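Local coordinates for beta-ketoacyl-[acyl-carrier-protein] synthase FabY (Pseudomonas aeruginosa, PDB 4CW4) that condenses acetyl-CoA with malonyl-acyl carrier protein to make acetoacetyl-acyl carrier protein, the primer that initiates fatty acid biosynthesis, at residues G49-M54 with E83-S88; G171-G176 with L363-Q368; T288-L293 with N543-V548; P408-T413 with N536-G541. One frame throughout, in Å; residues are numbered along the deposited sequence. Where two conformers were deposited one is given.

Contact 1: residues G49-M54 with E83-S88. With SO4 (sulfate ion), chain B.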
# COMPACT_ATOMS: atom_id res chain seq x y z
N GLY A 49 29.83 10.06 16.61
CA GLY A 49 28.81 10.33 15.61
C GLY A 49 27.42 10.54 16.19
O GLY A 49 26.70 11.45 15.78
N LEU A 50 27.05 9.70 17.15
CA LEU A 50 25.79 9.87 17.87
C LEU A 50 25.78 11.19 18.63
O LEU A 50 24.78 11.90 18.61
CB LEU A 50 25.56 8.71 18.85
CG LEU A 50 25.03 7.44 18.20
CD1 LEU A 50 25.16 6.24 19.13
CD2 LEU A 50 23.58 7.64 17.78
N ALA A 51 26.88 11.51 19.31
CA ALA A 51 26.94 12.76 20.06
C ALA A 51 26.69 13.97 19.15
O ALA A 51 26.03 14.93 19.55
CB ALA A 51 28.29 12.88 20.78
N VAL A 52 27.22 13.94 17.93
CA VAL A 52 27.00 15.04 16.99
C VAL A 52 25.55 15.07 16.54
O VAL A 52 24.91 16.13 16.52
CB VAL A 52 27.94 14.94 15.77
CG1 VAL A 52 27.56 15.96 14.69
CG2 VAL A 52 29.38 15.14 16.21
N MET A 53 25.01 13.90 16.19
CA MET A 53 23.62 13.79 15.75
C MET A 53 22.66 14.33 16.81
O MET A 53 21.63 14.95 16.47
CB MET A 53 23.23 12.32 15.51
CG MET A 53 23.67 11.76 14.18
SD MET A 53 23.45 9.97 14.08
CE MET A 53 21.66 9.84 14.02
N MET A 54 23.00 14.06 18.07
CA MET A 54 22.13 14.37 19.20
C MET A 54 22.37 15.78 19.74
O MET A 54 21.71 16.21 20.70
CB MET A 54 22.37 13.33 20.30
CG MET A 54 21.97 11.91 19.85
SD MET A 54 22.53 10.56 20.88
CE MET A 54 21.39 10.67 22.25
N GLU A 83 26.85 7.63 28.93
CA GLU A 83 25.65 7.39 29.71
C GLU A 83 24.44 8.12 29.09
O GLU A 83 23.37 7.54 28.94
CB GLU A 83 25.87 7.81 31.17
CG GLU A 83 24.68 7.53 32.08
CD GLU A 83 24.85 8.00 33.52
OE1 GLU A 83 25.95 8.47 33.91
OE2 GLU A 83 23.86 7.91 34.27
N ARG A 84 24.59 9.39 28.75
CA ARG A 84 23.50 10.14 28.11
C ARG A 84 23.11 9.59 26.74
O ARG A 84 21.93 9.51 26.42
CB ARG A 84 23.88 11.62 27.97
CG ARG A 84 23.68 12.43 29.25
CD ARG A 84 24.20 13.83 29.10
NE ARG A 84 25.65 13.87 29.27
CZ ARG A 84 26.37 14.99 29.25
NH1 ARG A 84 25.78 16.16 29.03
NH2 ARG A 84 27.69 14.94 29.44
N ILE A 85 24.12 9.25 25.94
CA ILE A 85 23.87 8.70 24.61
C ILE A 85 23.07 7.42 24.74
O ILE A 85 22.07 7.22 24.05
CB ILE A 85 25.18 8.45 23.85
CG1 ILE A 85 25.87 9.79 23.55
CG2 ILE A 85 24.91 7.68 22.57
CD1 ILE A 85 27.37 9.69 23.17
N PHE A 86 23.47 6.55 25.67
CA PHE A 86 22.80 5.27 25.82
C PHE A 86 21.36 5.45 26.28
O PHE A 86 20.47 4.76 25.80
CB PHE A 86 23.53 4.37 26.81
CG PHE A 86 24.92 3.93 26.35
CD1 PHE A 86 25.26 3.89 25.02
CD2 PHE A 86 25.86 3.55 27.28
CE1 PHE A 86 26.51 3.48 24.61
CE2 PHE A 86 27.12 3.14 26.89
CZ PHE A 86 27.45 3.11 25.56
N ALA A 87 21.15 6.39 27.20
CA ALA A 87 19.83 6.63 27.74
C ALA A 87 18.87 7.28 26.73
O ALA A 87 17.66 7.21 26.89
CB ALA A 87 19.91 7.50 29.01
N SER A 88 19.43 7.93 25.71
CA SER A 88 18.66 8.68 24.72
C SER A 88 18.65 8.03 23.32
O SER A 88 18.37 8.68 22.31
CB SER A 88 19.21 10.10 24.60
OG SER A 88 18.96 10.82 25.79
S SO4 B . 28.38 18.92 28.59
O1 SO4 B . 28.84 19.91 29.57
O2 SO4 B . 28.75 19.36 27.25
O3 SO4 B . 28.99 17.63 28.88
O4 SO4 B . 26.92 18.82 28.67
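With CG1 beside the backbone N (chi1 -67°) and CD1 carried outward, I85 spreads its two branches over helix 40-53, while M54 runs out extended and then bends at chi3 (77°) to swing its methyl toward S88. The CG2 branch of I85 lies 3.7 Å from L50 CD1, the two side chains crossing obliquely. Its other branch ends in CD1, 4.1 Å from A51 CB; the small alanine lets the longer isoleucine come close to the helix. M54 closes the far side, SD being 4.1 Å from I85 CG2. Flexible and apolar, methionine can pass obliquely beside isoleucine and still reach the end of the other helix, where its CE sits 3.3 Å from S88 CB, tighter than normal carbon contact. R84 turns its end away from this apolar patch. Its guanidinium meets a sulfate end-on, NH1 to O4 of the sulfate at 2.9 Å and NH2 to O3 of the sulfate at 3.0 Å, with the sulfur in the guanidinium plane. R80, Y81 and the backbone N of E67 also bind this anion, which probably came from the crystallisation liquor. I85 is thus a knob in the hole formed by L47, L50, A51 and M54, the last just beyond the helix end: a single knob-into-hole contact of helix-helix packing.

Contact 2: residues G171-G176 with L363-Q368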
# COMPACT_ATOMS: atom_id res chain seq x y z
N GLY A 171 10.29 2.96 20.29
CA GLY A 171 11.59 3.09 19.64
C GLY A 171 11.66 4.39 18.87
O GLY A 171 11.01 4.55 17.86
N GLN A 172 12.48 5.30 19.39
CA GLN A 172 12.55 6.70 18.93
C GLN A 172 13.92 7.01 18.37
O GLN A 172 14.92 6.56 18.92
CB GLN A 172 12.29 7.62 20.13
CG GLN A 172 10.87 7.49 20.69
CD GLN A 172 10.79 7.89 22.14
OE1 GLN A 172 10.64 9.07 22.46
NE2 GLN A 172 10.87 6.92 23.03
N LEU A 173 13.98 7.80 17.30
CA LEU A 173 15.27 8.29 16.84
C LEU A 173 16.05 8.93 17.98
O LEU A 173 15.46 9.44 18.93
CB LEU A 173 15.10 9.31 15.71
CG LEU A 173 14.48 8.82 14.40
CD1 LEU A 173 14.60 9.85 13.27
CD2 LEU A 173 15.08 7.50 13.97
N PRO A 174 17.40 8.89 17.89
CA PRO A 174 18.20 9.47 18.97
C PRO A 174 17.77 10.90 19.34
O PRO A 174 17.58 11.76 18.47
CB PRO A 174 19.62 9.44 18.41
CG PRO A 174 19.61 8.27 17.46
CD PRO A 174 18.25 8.34 16.82
N THR A 175 17.64 11.15 20.64
CA THR A 175 17.11 12.44 21.10
C THR A 175 18.01 13.56 20.61
O THR A 175 19.23 13.55 20.85
CB THR A 175 17.04 12.48 22.60
OG1 THR A 175 16.31 11.35 23.08
CG2 THR A 175 16.37 13.78 23.09
N GLY A 176 17.39 14.53 19.94
CA GLY A 176 18.12 15.67 19.41
C GLY A 176 18.33 15.64 17.91
O GLY A 176 18.54 16.68 17.30
N LEU A 363 6.01 -0.03 19.71
CA LEU A 363 5.94 0.72 18.48
C LEU A 363 7.21 1.55 18.28
O LEU A 363 7.74 2.11 19.23
CB LEU A 363 4.72 1.63 18.56
CG LEU A 363 4.27 2.35 17.31
CD1 LEU A 363 3.84 1.36 16.26
CD2 LEU A 363 3.14 3.28 17.67
N ALA A 364 7.69 1.64 17.04
CA ALA A 364 8.91 2.35 16.72
C ALA A 364 8.82 3.04 15.36
O ALA A 364 8.01 2.68 14.51
CB ALA A 364 10.08 1.41 16.72
N GLU A 365 9.70 4.02 15.18
CA GLU A 365 9.86 4.68 13.88
C GLU A 365 11.21 4.31 13.26
O GLU A 365 12.23 4.21 13.94
CB GLU A 365 9.79 6.20 14.05
CG GLU A 365 10.85 6.80 14.95
CD GLU A 365 10.68 8.29 15.22
OE1 GLU A 365 9.68 8.91 14.77
OE2 GLU A 365 11.55 8.85 15.91
N SER A 366 11.21 4.14 11.95
CA SER A 366 12.43 3.80 11.22
C SER A 366 12.24 4.06 9.76
O SER A 366 11.16 3.83 9.22
CB SER A 366 12.76 2.32 11.38
OG SER A 366 14.00 2.01 10.75
N SER A 367 13.30 4.53 9.11
CA SER A 367 13.34 4.52 7.65
C SER A 367 14.68 3.94 7.25
O SER A 367 15.72 4.37 7.74
CB SER A 367 13.16 5.90 7.03
OG SER A 367 13.16 5.80 5.61
N GLN A 368 14.64 2.97 6.34
CA GLN A 368 15.81 2.20 5.94
C GLN A 368 15.73 1.91 4.46
O GLN A 368 14.65 1.62 3.96
CB GLN A 368 15.82 0.85 6.67
CG GLN A 368 15.85 0.90 8.18
CD GLN A 368 17.22 1.12 8.74
OE1 GLN A 368 18.02 1.87 8.17
NE2 GLN A 368 17.52 0.48 9.86
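G171 makes a single parallel beta bridge with A364: its N donates to L363 O at 2.9 Å, and its O accepts from E365 N at 3.0 Å, nearly along the C=O axis. The backbones come so close that a beta carbon on G171 would collide with A364 CB, so glycine suits the place. A364 also shares a backbone hydrogen bond with H477, a predicted active-site residue, placing the bridge beside the probable active site. Q172 points away, its amide serving the backbone of E95, A170 and R93. At L173 a side chain, not a strand partner, holds the chain. L173 N donates to E365 OE2 at 3.0 Å in an almost straight bond (170°), on its anti lone pair. E365 gets there with CG in the crowded position between N and carbonyl carbon (chi1 61°) and the rest extended, crossing L173 at about a right angle with OE2 3.3 Å from L173 CG. Being buried, the carboxylate needs several partners: Y98 also binds OE2, and a salt bridge joins OE1 to R190, probably helping to keep it ionised. The contact lies against helix 190-204, touched by L173 and E365, at the start of strand 366-374, antiparallel to strands 10-19 and 307-314.

Contact 3: residues T288-L293 with N543-V548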
# COMPACT_ATOMS: atom_id res chain seq x y z
N THR A 288 6.14 -6.04 5.50
CA THR A 288 6.16 -5.21 4.30
C THR A 288 7.52 -5.07 3.61
O THR A 288 7.60 -5.18 2.38
CB THR A 288 5.55 -3.82 4.63
OG1 THR A 288 4.12 -3.94 4.71
CG2 THR A 288 5.90 -2.76 3.60
N PHE A 289 8.60 -4.82 4.35
CA PHE A 289 9.85 -4.60 3.64
C PHE A 289 10.24 -5.81 2.80
O PHE A 289 10.73 -5.65 1.70
CB PHE A 289 10.99 -4.20 4.58
CG PHE A 289 12.34 -4.30 3.94
CD1 PHE A 289 12.79 -3.32 3.08
CD2 PHE A 289 13.14 -5.40 4.16
CE1 PHE A 289 14.01 -3.41 2.48
CE2 PHE A 289 14.37 -5.51 3.55
CZ PHE A 289 14.80 -4.51 2.71
N LEU A 290 10.01 -7.02 3.31
CA LEU A 290 10.32 -8.21 2.55
C LEU A 290 9.44 -8.33 1.31
O LEU A 290 9.87 -8.86 0.31
CB LEU A 290 10.24 -9.47 3.43
CG LEU A 290 11.33 -9.62 4.51
CD1 LEU A 290 11.16 -10.94 5.26
CD2 LEU A 290 12.70 -9.56 3.88
N TYR A 291 8.20 -7.84 1.37
CA TYR A 291 7.37 -7.80 0.18
C TYR A 291 7.95 -6.88 -0.90
O TYR A 291 8.00 -7.23 -2.08
CB TYR A 291 5.94 -7.37 0.53
CG TYR A 291 5.07 -8.39 1.27
CD1 TYR A 291 5.55 -9.17 2.29
CD2 TYR A 291 3.74 -8.52 0.94
CE1 TYR A 291 4.74 -10.08 2.95
CE2 TYR A 291 2.92 -9.42 1.60
CZ TYR A 291 3.43 -10.20 2.60
OH TYR A 291 2.63 -11.10 3.27
N ASN A 292 8.43 -5.71 -0.49
CA ASN A 292 9.13 -4.82 -1.41
C ASN A 292 10.41 -5.50 -1.93
O ASN A 292 10.77 -5.38 -3.09
CB ASN A 292 9.48 -3.49 -0.73
CG ASN A 292 8.32 -2.52 -0.67
OD1 ASN A 292 7.43 -2.53 -1.53
ND2 ASN A 292 8.35 -1.65 0.32
N LEU A 293 11.10 -6.21 -1.05
CA LEU A 293 12.37 -6.85 -1.42
C LEU A 293 12.12 -7.98 -2.43
O LEU A 293 12.91 -8.18 -3.34
CB LEU A 293 13.12 -7.35 -0.19
CG LEU A 293 14.53 -7.90 -0.40
CD1 LEU A 293 15.43 -6.82 -0.95
CD2 LEU A 293 15.11 -8.43 0.91
N ASN A 543 -0.07 -12.33 6.86
CA ASN A 543 1.10 -11.92 6.11
C ASN A 543 2.35 -12.51 6.72
O ASN A 543 2.61 -12.32 7.90
CB ASN A 543 1.15 -10.39 6.04
CG ASN A 543 0.12 -9.83 5.07
OD1 ASN A 543 0.26 -9.99 3.85
ND2 ASN A 543 -0.93 -9.20 5.58
N ASN A 544 3.10 -13.28 5.94
CA ASN A 544 4.33 -13.91 6.41
C ASN A 544 5.37 -13.82 5.31
O ASN A 544 5.05 -13.98 4.14
CB ASN A 544 4.12 -15.40 6.73
CG ASN A 544 2.96 -15.64 7.68
OD1 ASN A 544 3.11 -15.55 8.90
ND2 ASN A 544 1.80 -15.95 7.12
N ALA A 545 6.63 -13.62 5.69
CA ALA A 545 7.71 -13.62 4.71
C ALA A 545 9.00 -14.03 5.34
O ALA A 545 9.23 -13.77 6.52
CB ALA A 545 7.86 -12.24 4.06
N SER A 546 9.85 -14.69 4.54
CA SER A 546 11.21 -14.99 4.95
C SER A 546 12.16 -14.70 3.80
O SER A 546 11.88 -15.05 2.65
CB SER A 546 11.35 -16.45 5.38
OG SER A 546 10.42 -16.79 6.38
N GLY A 547 13.26 -14.02 4.12
CA GLY A 547 14.26 -13.68 3.13
C GLY A 547 15.60 -14.36 3.36
O GLY A 547 15.96 -14.65 4.51
N VAL A 548 16.34 -14.57 2.27
CA VAL A 548 17.66 -15.19 2.32
C VAL A 548 18.72 -14.16 1.93
O VAL A 548 18.68 -13.59 0.84
CB VAL A 548 17.74 -16.40 1.36
CG1 VAL A 548 19.10 -17.07 1.46
CG2 VAL A 548 16.64 -17.40 1.68
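Helix 288-301 follows directly on C286, the probable nucleophile, and is the buried central helix of the thiolase-like fold, where it packs on strand 543-550 of the C-terminal half. The segment axes pass 8.0 Å apart at 59°. A545 is the centre of the contact: its methyl points at the helix and is met by both L290 and Y291. L290, with CG beside the backbone N (chi1 -70°), brings CB to 3.7 Å from A545 CB, while its CD1 branch reaches on along the strand to 3.6 Å from A545 O. Alanine is small enough to let the helix come near, and at G547 any beta carbon would press on L290 CD2, so glycine keeps the strand surface low beneath the leucine. Y291 leaves the helix with the same first torsion but stretches alongside the strand toward its beginning, with CE1 4.0 Å from A545 CB. Its phenol meets the amide of N543 across a right-angled approach, ring and amide planes 63° apart. The hydroxyl donates to N543 OD1 at 2.7 Å, a short distance, though the bond is weak. N543 is held at its other end, ND2 binding both F540 O and D266 of the second subunit, and T279 of that subunit packs on Y291 and N543. The buried phenol thus finds an acceptor in an amide whose NH2 is itself tied down, so this polar pair links the helix behind the probable catalytic cysteine to the dimer interface.

Contact 4: residues P408-T413 with N536-G541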
# COMPACT_ATOMS: atom_id res chain seq x y z
N PRO A 408 -0.51 -20.34 9.92
CA PRO A 408 0.49 -21.32 9.48
C PRO A 408 1.39 -20.92 8.32
O PRO A 408 2.30 -21.68 8.03
CB PRO A 408 -0.35 -22.53 9.08
CG PRO A 408 -1.72 -22.10 9.02
CD PRO A 408 -1.88 -20.84 9.80
N GLY A 409 1.15 -19.78 7.67
CA GLY A 409 1.92 -19.42 6.49
C GLY A 409 3.41 -19.32 6.75
O GLY A 409 4.22 -19.58 5.86
N ASN A 410 3.79 -18.91 7.95
CA ASN A 410 5.21 -18.73 8.25
C ASN A 410 5.97 -20.07 8.27
O ASN A 410 7.17 -20.09 8.06
CB ASN A 410 5.36 -17.94 9.55
CG ASN A 410 6.74 -17.35 9.77
OD1 ASN A 410 7.17 -17.26 10.91
ND2 ASN A 410 7.40 -16.89 8.73
N TYR A 411 5.27 -21.20 8.45
CA TYR A 411 5.92 -22.50 8.29
C TYR A 411 6.47 -22.63 6.88
O TYR A 411 7.59 -23.09 6.66
CB TYR A 411 4.96 -23.66 8.58
CG TYR A 411 4.72 -23.92 10.05
CD1 TYR A 411 3.71 -23.26 10.74
CD2 TYR A 411 5.50 -24.85 10.75
CE1 TYR A 411 3.49 -23.49 12.08
CE2 TYR A 411 5.28 -25.09 12.10
CZ TYR A 411 4.27 -24.40 12.76
OH TYR A 411 4.01 -24.61 14.09
N LEU A 412 5.64 -22.25 5.93
CA LEU A 412 5.96 -22.36 4.51
C LEU A 412 7.09 -21.41 4.11
O LEU A 412 8.00 -21.81 3.39
CB LEU A 412 4.72 -22.10 3.67
CG LEU A 412 3.71 -23.25 3.56
CD1 LEU A 412 3.19 -23.72 4.91
CD2 LEU A 412 2.55 -22.83 2.68
N THR A 413 7.04 -20.16 4.57
CA THR A 413 8.07 -19.21 4.18
C THR A 413 9.44 -19.61 4.73
O THR A 413 10.43 -19.54 4.01
CB THR A 413 7.74 -17.74 4.56
OG1 THR A 413 7.79 -17.53 5.97
CG2 THR A 413 6.35 -17.34 4.07
N ASN A 536 13.15 -13.26 9.14
CA ASN A 536 11.79 -13.74 9.32
C ASN A 536 10.83 -12.65 9.78
O ASN A 536 11.16 -11.85 10.66
CB ASN A 536 11.75 -14.90 10.31
CG ASN A 536 10.47 -15.72 10.15
OD1 ASN A 536 10.02 -15.97 9.03
ND2 ASN A 536 9.85 -16.08 11.27
N SER A 537 9.66 -12.61 9.17
CA SER A 537 8.71 -11.53 9.44
C SER A 537 7.27 -11.94 9.22
O SER A 537 6.93 -12.85 8.45
CB SER A 537 9.03 -10.31 8.58
OG SER A 537 8.34 -9.15 8.99
N LYS A 538 6.38 -11.23 9.91
CA LYS A 538 4.97 -11.56 9.81
C LYS A 538 4.22 -10.36 10.29
O LYS A 538 4.78 -9.42 10.88
CB LYS A 538 4.59 -12.74 10.71
CG LYS A 538 5.73 -13.67 11.08
CD LYS A 538 5.51 -14.34 12.40
CE LYS A 538 4.38 -15.30 12.38
NZ LYS A 538 4.74 -16.55 13.10
N GLY A 539 2.94 -10.41 10.04
CA GLY A 539 2.09 -9.35 10.48
C GLY A 539 0.71 -9.88 10.44
O GLY A 539 0.43 -10.99 9.96
N PHE A 540 -0.15 -9.06 10.99
CA PHE A 540 -1.60 -9.12 10.81
C PHE A 540 -1.99 -9.43 9.39
O PHE A 540 -1.26 -9.12 8.45
CB PHE A 540 -2.29 -7.77 11.13
CG PHE A 540 -2.04 -7.24 12.51
CD1 PHE A 540 -1.37 -7.99 13.47
CD2 PHE A 540 -2.48 -5.97 12.85
CE1 PHE A 540 -1.15 -7.48 14.75
CE2 PHE A 540 -2.27 -5.45 14.12
CZ PHE A 540 -1.61 -6.21 15.07
N GLY A 541 -3.18 -10.02 9.26
CA GLY A 541 -3.81 -10.17 7.97
C GLY A 541 -3.30 -11.40 7.27
O GLY A 541 -3.50 -11.51 6.09
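The side chains of N410 and N536 face each other tip to tip, their amide planes only 9° apart. Both have CG anti to the backbone N, which sends the carboxamides into the gap between helix and strand, and each donates to the other: N410 ND2 to N536 OD1 at 2.8 Å, N536 ND2 to N410 OD1 at 3.0 Å. Both bonds are nearly straight and lie on carbonyl lone pairs; asparagine, with donor and acceptor side by side, is well built for this. N410 ND2 also gives a bent bond (134°) to T413 OG1 at 2.9 Å, and T413 OG1 is hydrogen-bonded to S546 OG as well. K538 crosses N410 at about a right angle, its NZ weakly bonded to N410 OD1 at 3.3 Å. N536 has further partners in E450 and S546. The S537 side chain, pointing away from N410, is about 4 Å from that of H439, the predicted active-site histidine, and about 5 Å from that of C286, so the pair packs behind a strand lining the probable active site. Helix 409-425 runs roughly antiparallel to strand 532-539 (segment directions 156° apart), over it and its neighbour 543-550, with N410 and Y411 against helix 444-461.

Overall arrangement
From the N terminus, contact 1 closes first, over a short excursion of small strands (58-60, 63-65, 71-72) leading into helix 74-87. Contact 2 then spans 186 residues, tying the loop after strand 169-171 to strand 366-374; it touches contact 1, because S88 and M54 meet T175, and L50 and M54 pack on P174. Contact 3 starts inside the loop of contact 2 and ends beyond it, so the two cross; of them, contact 3 alone joins the N- and C-terminal halves. Contact 4 nests within contact 3. Helices 288-301 and 409-425 pack on different faces of strand 543-550, the first on A545, the second on N544 and S546, whose OG joins T413 and N536.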